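Local coordinates for Lmaj004144AAA protein (Leishmania major, PDB 1Y63) that probably works as a broad-specificity nucleoside monophosphate kinase and ATPase of the AK6 subfamily, with a likely part in maturation of the small ribosomal subunit, at residues 104-118 with 131-144. Residues are numbered along the deposited sequence; the frame is centred on the assembly and turned at random. Where two conformers were deposited one is given.
With ADP (adenosine-5'-diphosphate), chain Q.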
loop_
_atom_site.group_PDB
_atom_site.type_symbol
_atom_site.label_atom_id
_atom_site.label_comp_id
_atom_site.label_asym_id
_atom_site.label_seq_id
_atom_site.Cartn_x
_atom_site.Cartn_y
_atom_site.Cartn_z
ATOM N N VAL A 104 -3.722 -5.379 6.299
ATOM C CA VAL A 104 -3.095 -4.112 5.922
ATOM C C VAL A 104 -1.674 -4.153 6.444
ATOM O O VAL A 104 -1.462 -4.403 7.615
ATOM C CB VAL A 104 -3.833 -2.901 6.498
ATOM C CG1 VAL A 104 -3.115 -1.605 6.179
ATOM C CG2 VAL A 104 -5.255 -2.871 5.943
ATOM N N VAL A 105 -0.711 -3.990 5.553
ATOM C CA VAL A 105 0.697 -4.044 5.911
ATOM C C VAL A 105 1.255 -2.662 5.768
ATOM O O VAL A 105 1.137 -2.045 4.697
ATOM C CB VAL A 105 1.466 -4.984 4.968
ATOM C CG1 VAL A 105 2.913 -5.051 5.356
ATOM C CG2 VAL A 105 0.838 -6.357 4.939
ATOM N N VAL A 106 1.826 -2.128 6.849
ATOM C CA VAL A 106 2.442 -0.799 6.806
ATOM C C VAL A 106 3.952 -0.998 6.856
ATOM O O VAL A 106 4.463 -1.602 7.805
ATOM C CB VAL A 106 2.022 0.071 8.020
ATOM C CG1 VAL A 106 2.697 1.458 7.961
ATOM C CG2 VAL A 106 0.534 0.227 8.153
ATOM N N LEU A 107 4.646 -0.434 5.858
ATOM C CA LEU A 107 6.087 -0.523 5.752
ATOM C C LEU A 107 6.753 0.719 6.325
ATOM O O LEU A 107 6.295 1.830 6.109
ATOM C CB LEU A 107 6.521 -0.711 4.299
ATOM C CG LEU A 107 5.879 -1.890 3.545
ATOM C CD1 LEU A 107 6.411 -1.999 2.121
ATOM C CD2 LEU A 107 6.113 -3.130 4.317
ATOM N N HIS A 108 7.830 0.478 7.073
ATOM C CA HIS A 108 8.724 1.516 7.566
ATOM C C HIS A 108 10.119 1.319 7.034
ATOM O O HIS A 108 10.513 0.197 6.709
ATOM C CB HIS A 108 8.754 1.486 9.091
ATOM C CG HIS A 108 7.552 2.114 9.720
ATOM N ND1 HIS A 108 7.257 3.453 9.566
ATOM C CD2 HIS A 108 6.596 1.606 10.526
ATOM C CE1 HIS A 108 6.163 3.737 10.253
ATOM N NE2 HIS A 108 5.752 2.639 10.857
ATOM N N THR A 109 10.887 2.401 6.960
ATOM C CA THR A 109 12.261 2.325 6.488
ATOM C C THR A 109 13.076 3.330 7.306
ATOM O O THR A 109 12.596 4.448 7.572
ATOM C CB THR A 109 12.323 2.648 4.971
ATOM O OG1 THR A 109 11.483 1.732 4.239
ATOM C CG2 THR A 109 13.695 2.534 4.402
ATOM N N SER A 110 14.272 2.935 7.733
ATOM C CA SER A 110 15.151 3.833 8.473
ATOM C C SER A 110 15.436 5.071 7.652
ATOM O O SER A 110 15.461 5.019 6.441
ATOM C CB SER A 110 16.459 3.118 8.826
ATOM O OG SER A 110 16.200 1.964 9.623
ATOM N N THR A 111 15.682 6.195 8.315
ATOM C CA THR A 111 15.812 7.454 7.579
ATOM C C THR A 111 16.975 7.423 6.574
ATOM O O THR A 111 16.831 7.879 5.424
ATOM C CB THR A 111 15.882 8.678 8.538
ATOM O OG1 THR A 111 16.386 9.818 7.832
ATOM C CG2 THR A 111 16.765 8.401 9.651
ATOM N N GLU A 112 18.118 6.868 6.961
ATOM C CA GLU A 112 19.252 6.766 6.040
ATOM C C GLU A 112 18.952 5.962 4.774
ATOM O O GLU A 112 19.320 6.354 3.652
ATOM C CB GLU A 112 20.476 6.152 6.731
ATOM C CG GLU A 112 21.165 7.072 7.695
ATOM C CD GLU A 112 21.983 6.314 8.724
ATOM O OE1 GLU A 112 22.724 5.387 8.335
ATOM O OE2 GLU A 112 21.877 6.642 9.925
ATOM N N VAL A 113 18.270 4.837 4.951
ATOM C CA VAL A 113 17.925 3.968 3.817
ATOM C C VAL A 113 16.900 4.662 2.937
ATOM O O VAL A 113 17.008 4.649 1.726
ATOM C CB VAL A 113 17.441 2.585 4.318
ATOM C CG1 VAL A 113 16.949 1.702 3.175
ATOM C CG2 VAL A 113 18.570 1.872 5.050
ATOM N N LEU A 114 15.906 5.284 3.563
ATOM C CA LEU A 114 14.842 5.961 2.817
ATOM C C LEU A 114 15.368 7.116 1.989
ATOM O O LEU A 114 15.004 7.302 0.817
ATOM C CB LEU A 114 13.759 6.434 3.771
ATOM C CG LEU A 114 12.521 7.020 3.102
ATOM C CD1 LEU A 114 11.863 5.957 2.235
ATOM C CD2 LEU A 114 11.513 7.545 4.131
ATOM N N PHE A 115 16.210 7.924 2.609
ATOM C CA PHE A 115 16.803 9.064 1.899
ATOM C C PHE A 115 17.515 8.615 0.622
ATOM O O PHE A 115 17.400 9.253 -0.430
ATOM C CB PHE A 115 17.761 9.785 2.838
ATOM C CG PHE A 115 18.261 11.107 2.308
ATOM C CD1 PHE A 115 17.547 12.283 2.517
ATOM C CD2 PHE A 115 19.450 11.165 1.586
ATOM C CE1 PHE A 115 18.022 13.494 2.032
ATOM C CE2 PHE A 115 19.934 12.377 1.104
ATOM C CZ PHE A 115 19.203 13.540 1.319
ATOM N N GLU A 116 18.258 7.518 0.714
ATOM C CA GLU A 116 18.997 7.019 -0.445
ATOM C C GLU A 116 18.060 6.520 -1.535
ATOM O O GLU A 116 18.255 6.792 -2.716
ATOM C CB GLU A 116 19.996 5.947 0.001
ATOM C CG GLU A 116 21.098 6.498 0.888
ATOM C CD GLU A 116 21.941 5.422 1.583
ATOM O OE1 GLU A 116 21.523 4.243 1.632
ATOM O OE2 GLU A 116 23.030 5.773 2.097
ATOM N N ARG A 117 17.016 5.792 -1.142
ATOM C CA ARG A 117 16.035 5.320 -2.104
ATOM C C ARG A 117 15.369 6.463 -2.848
ATOM O O ARG A 117 15.152 6.406 -4.047
ATOM C CB ARG A 117 14.963 4.499 -1.400
ATOM C CG ARG A 117 15.445 3.182 -0.888
ATOM C CD ARG A 117 14.322 2.443 -0.215
ATOM N NE ARG A 117 14.791 1.186 0.405
ATOM C CZ ARG A 117 14.001 0.388 1.122
ATOM N NH1 ARG A 117 12.719 0.701 1.329
ATOM N NH2 ARG A 117 14.499 -0.688 1.701
ATOM N N LEU A 118 14.992 7.500 -2.113
ATOM C CA LEU A 118 14.323 8.635 -2.709
ATOM C C LEU A 118 15.244 9.425 -3.649
ATOM O O LEU A 118 14.784 9.991 -4.634
ATOM C CB LEU A 118 13.707 9.512 -1.610
ATOM C CG LEU A 118 12.553 8.879 -0.819
ATOM C CD1 LEU A 118 12.224 9.773 0.387
ATOM C CD2 LEU A 118 11.339 8.630 -1.708
ATOM N N ASN A 131 8.732 13.706 2.159
ATOM C CA ASN A 131 8.540 12.296 2.434
ATOM C C ASN A 131 9.344 11.832 3.634
ATOM O O ASN A 131 8.873 11.041 4.423
ATOM C CB ASN A 131 8.850 11.445 1.210
ATOM C CG ASN A 131 7.800 11.561 0.129
ATOM O OD1 ASN A 131 6.595 11.573 0.411
ATOM N ND2 ASN A 131 8.245 11.543 -1.114
ATOM N N MET A 132 10.558 12.343 3.808
ATOM C CA MET A 132 11.338 11.990 4.982
ATOM C C MET A 132 10.638 12.422 6.268
ATOM O O MET A 132 10.643 11.689 7.259
ATOM C CB MET A 132 12.706 12.679 4.913
ATOM C CG MET A 132 13.581 12.222 3.758
ATOM S SD MET A 132 14.095 10.509 3.936
ATOM C CE MET A 132 15.103 10.613 5.375
ATOM N N GLU A 133 10.061 13.626 6.253
ATOM C CA GLU A 133 9.348 14.137 7.420
ATOM C C GLU A 133 8.093 13.284 7.666
ATOM O O GLU A 133 7.788 12.958 8.812
ATOM C CB GLU A 133 8.994 15.611 7.190
ATOM C CG GLU A 133 8.210 16.274 8.314
ATOM C CD GLU A 133 8.942 16.339 9.624
ATOM O OE1 GLU A 133 10.121 15.906 9.719
ATOM O OE2 GLU A 133 8.321 16.850 10.574
ATOM N N ALA A 134 7.399 12.903 6.598
ATOM C CA ALA A 134 6.178 12.065 6.753
ATOM C C ALA A 134 6.508 10.731 7.422
ATOM O O ALA A 134 5.745 10.226 8.252
ATOM C CB ALA A 134 5.510 11.843 5.436
ATOM N N GLU A 135 7.660 10.164 7.086
ATOM C CA GLU A 135 8.076 8.903 7.695
ATOM C C GLU A 135 8.421 9.085 9.165
ATOM O O GLU A 135 7.989 8.307 10.014
ATOM C CB GLU A 135 9.221 8.283 6.898
ATOM C CG GLU A 135 9.792 6.977 7.455
ATOM C CD GLU A 135 8.844 5.791 7.410
ATOM O OE1 GLU A 135 7.791 5.868 6.732
ATOM O OE2 GLU A 135 9.165 4.762 8.086
ATOM N N ILE A 136 9.157 10.144 9.475
ATOM C CA ILE A 136 9.507 10.460 10.879
ATOM C C ILE A 136 8.255 10.700 11.723
ATOM O O ILE A 136 8.220 10.339 12.922
ATOM C CB ILE A 136 10.424 11.711 10.955
ATOM C CG1 ILE A 136 11.748 11.432 10.242
ATOM C CG2 ILE A 136 10.697 12.090 12.404
ATOM C CD1 ILE A 136 12.470 12.684 9.848
ATOM N N GLN A 137 7.231 11.305 11.122
ATOM C CA GLN A 137 5.988 11.623 11.847
ATOM C C GLN A 137 4.995 10.456 11.853
ATOM O O GLN A 137 3.908 10.582 12.410
ATOM C CB GLN A 137 5.319 12.878 11.281
ATOM C CG GLN A 137 6.166 14.157 11.390
ATOM C CD GLN A 137 6.446 14.571 12.820
ATOM O OE1 GLN A 137 5.731 14.182 13.741
ATOM N NE2 GLN A 137 7.499 15.368 13.017
ATOM N N CYS A 138 5.389 9.320 11.282
ATOM C CA CYS A 138 4.550 8.090 11.217
ATOM C C CYS A 138 3.169 8.342 10.619
ATOM O O CYS A 138 2.191 7.749 11.050
ATOM C CB CYS A 138 4.416 7.427 12.588
ATOM S SG CYS A 138 5.972 6.832 13.259
ATOM N N ILE A 139 3.092 9.202 9.611
ATOM C CA ILE A 139 1.791 9.618 9.048
ATOM C C ILE A 139 1.009 8.420 8.520
ATOM O O ILE A 139 -0.180 8.222 8.863
ATOM C CB ILE A 139 1.983 10.686 7.948
ATOM C CG1 ILE A 139 2.620 11.947 8.551
ATOM C CG2 ILE A 139 0.665 10.962 7.228
ATOM C CD1 ILE A 139 1.839 12.601 9.661
ATOM N N CYS A 140 1.664 7.597 7.711
ATOM C CA CYS A 140 0.982 6.470 7.043
ATOM C C CYS A 140 0.541 5.407 8.058
ATOM O O CYS A 140 -0.569 4.852 7.967
ATOM C CB CYS A 140 1.886 5.867 5.961
ATOM S SG CYS A 140 2.257 7.012 4.611
ATOM N N GLU A 141 1.396 5.116 9.036
ATOM C CA GLU A 141 1.042 4.132 10.036
ATOM C C GLU A 141 -0.139 4.620 10.852
ATOM O O GLU A 141 -1.088 3.865 11.115
ATOM C CB GLU A 141 2.211 3.803 10.958
ATOM C CG GLU A 141 1.865 2.631 11.862
ATOM C CD GLU A 141 2.866 2.375 12.971
ATOM O OE1 GLU A 141 4.070 2.595 12.774
ATOM O OE2 GLU A 141 2.429 1.933 14.051
ATOM N N GLU A 142 -0.088 5.884 11.285
ATOM C CA GLU A 142 -1.198 6.403 12.105
ATOM C C GLU A 142 -2.510 6.384 11.335
ATOM O O GLU A 142 -3.571 6.078 11.909
ATOM C CB GLU A 142 -0.872 7.818 12.606
ATOM C CG GLU A 142 0.280 7.811 13.622
ATOM C CD GLU A 142 0.734 9.191 14.078
ATOM O OE1 GLU A 142 0.373 10.212 13.455
ATOM O OE2 GLU A 142 1.477 9.242 15.077
ATOM N N GLU A 143 -2.452 6.722 10.049
ATOM C CA GLU A 143 -3.639 6.700 9.222
ATOM C C GLU A 143 -4.223 5.297 9.150
ATOM O O GLU A 143 -5.437 5.107 9.287
ATOM C CB GLU A 143 -3.316 7.192 7.818
ATOM C CG GLU A 143 -4.480 7.279 6.870
ATOM C CD GLU A 143 -4.171 7.939 5.543
ATOM O OE1 GLU A 143 -3.427 8.961 5.496
ATOM O OE2 GLU A 143 -4.686 7.452 4.514
ATOM N N ALA A 144 -3.369 4.309 8.874
ATOM C CA ALA A 144 -3.822 2.905 8.741
ATOM C C ALA A 144 -4.396 2.405 10.048
ATOM O O ALA A 144 -5.442 1.766 10.061
ATOM C CB ALA A 144 -2.657 1.994 8.297
HETATM P PB ADP Q . 7.389 2.564 -2.978
HETATM O O1B ADP Q . 7.573 4.034 -3.303
HETATM O O2B ADP Q . 6.973 2.392 -1.533
HETATM O O3B ADP Q . 6.511 1.809 -3.972
HETATM P PA ADP Q . 9.497 0.935 -4.137
HETATM O O1A ADP Q . 8.946 -0.474 -4.073
HETATM O O2A ADP Q . 9.370 1.647 -5.483
HETATM O O3A ADP Q . 8.868 1.856 -3.005
HETATM O "O5'" ADP Q . 11.036 0.935 -3.686
HETATM C "C5'" ADP Q . 11.935 1.851 -4.295
HETATM C "C4'" ADP Q . 13.261 1.134 -4.374
HETATM O "O4'" ADP Q . 13.677 0.757 -3.065
HETATM C "C3'" ADP Q . 13.216 -0.168 -5.154
HETATM O "O3'" ADP Q . 13.303 0.013 -6.565
HETATM C "C2'" ADP Q . 14.405 -0.893 -4.586
HETATM O "O2'" ADP Q . 15.614 -0.351 -5.106
HETATM C "C1'" ADP Q . 14.369 -0.487 -3.138
HETATM N N9 ADP Q . 13.700 -1.398 -2.193
HETATM C C8 ADP Q . 12.363 -1.554 -1.919
HETATM N N7 ADP Q . 12.173 -2.448 -0.923
HETATM C C5 ADP Q . 13.428 -2.861 -0.532
HETATM C C6 ADP Q . 13.919 -3.787 0.475
HETATM N N6 ADP Q . 13.059 -4.437 1.284
HETATM N N1 ADP Q . 15.259 -3.930 0.560
HETATM C C2 ADP Q . 16.100 -3.245 -0.259
HETATM N N3 ADP Q . 15.746 -2.367 -1.216
HETATM C C4 ADP Q . 14.409 -2.162 -1.375
HETATM O O HOH W 1 5.604 4.403 6.428
#
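His108 lies between two carboxylates, both near its ring plane: ND1 donates to Glu135 OE2 at 2.7 Å, and NE2 to Glu141 OE1 at 2.6 Å. With two N-H donors at its edge, pointing to different helices, histidine can join the two, and two acidic partners would be expected to favour its doubly protonated form. Each carboxylate is turned steeply against the ring, by 64° for Glu135 and 67° for Glu141. Glu135 OE2 also accepts from Thr109 N at 3.1 Å, on the opposite face of the carboxylate from ND1. The bend at chi2 of Glu135 turns its carboxylate back to the strand end; OE1 takes a water that also donates to Leu107 O, and is hydrogen-bonded to Thr18 OG1 in the P-loop. The other oxygen of Glu141, OE2, makes a salt bridge with Arg145.

In this P-loop kinase fold, strand 104-108 of the parallel sheet is covered by helix 139-144, running nearly antiparallel at 162°. Small Ala144 lets the helix sit close, its CB 3.7 Å from Val106 CG2, while Val106 CG1 rests on CA and CB of Glu141.

Farther out, Met132 is a knob among Thr111, Leu114, Phe115 and Leu118; its flexible chain, bent at chi2 and chi3, sets SD at the edge of the Phe115 ring, a Met-aromatic contact. Leu114 CD2 packs on Glu135 CB at 3.7 Å. From helix 111-118, Arg117 lays its guanidinium over the adenine of ADP, with Thr109 CG2 against the other face.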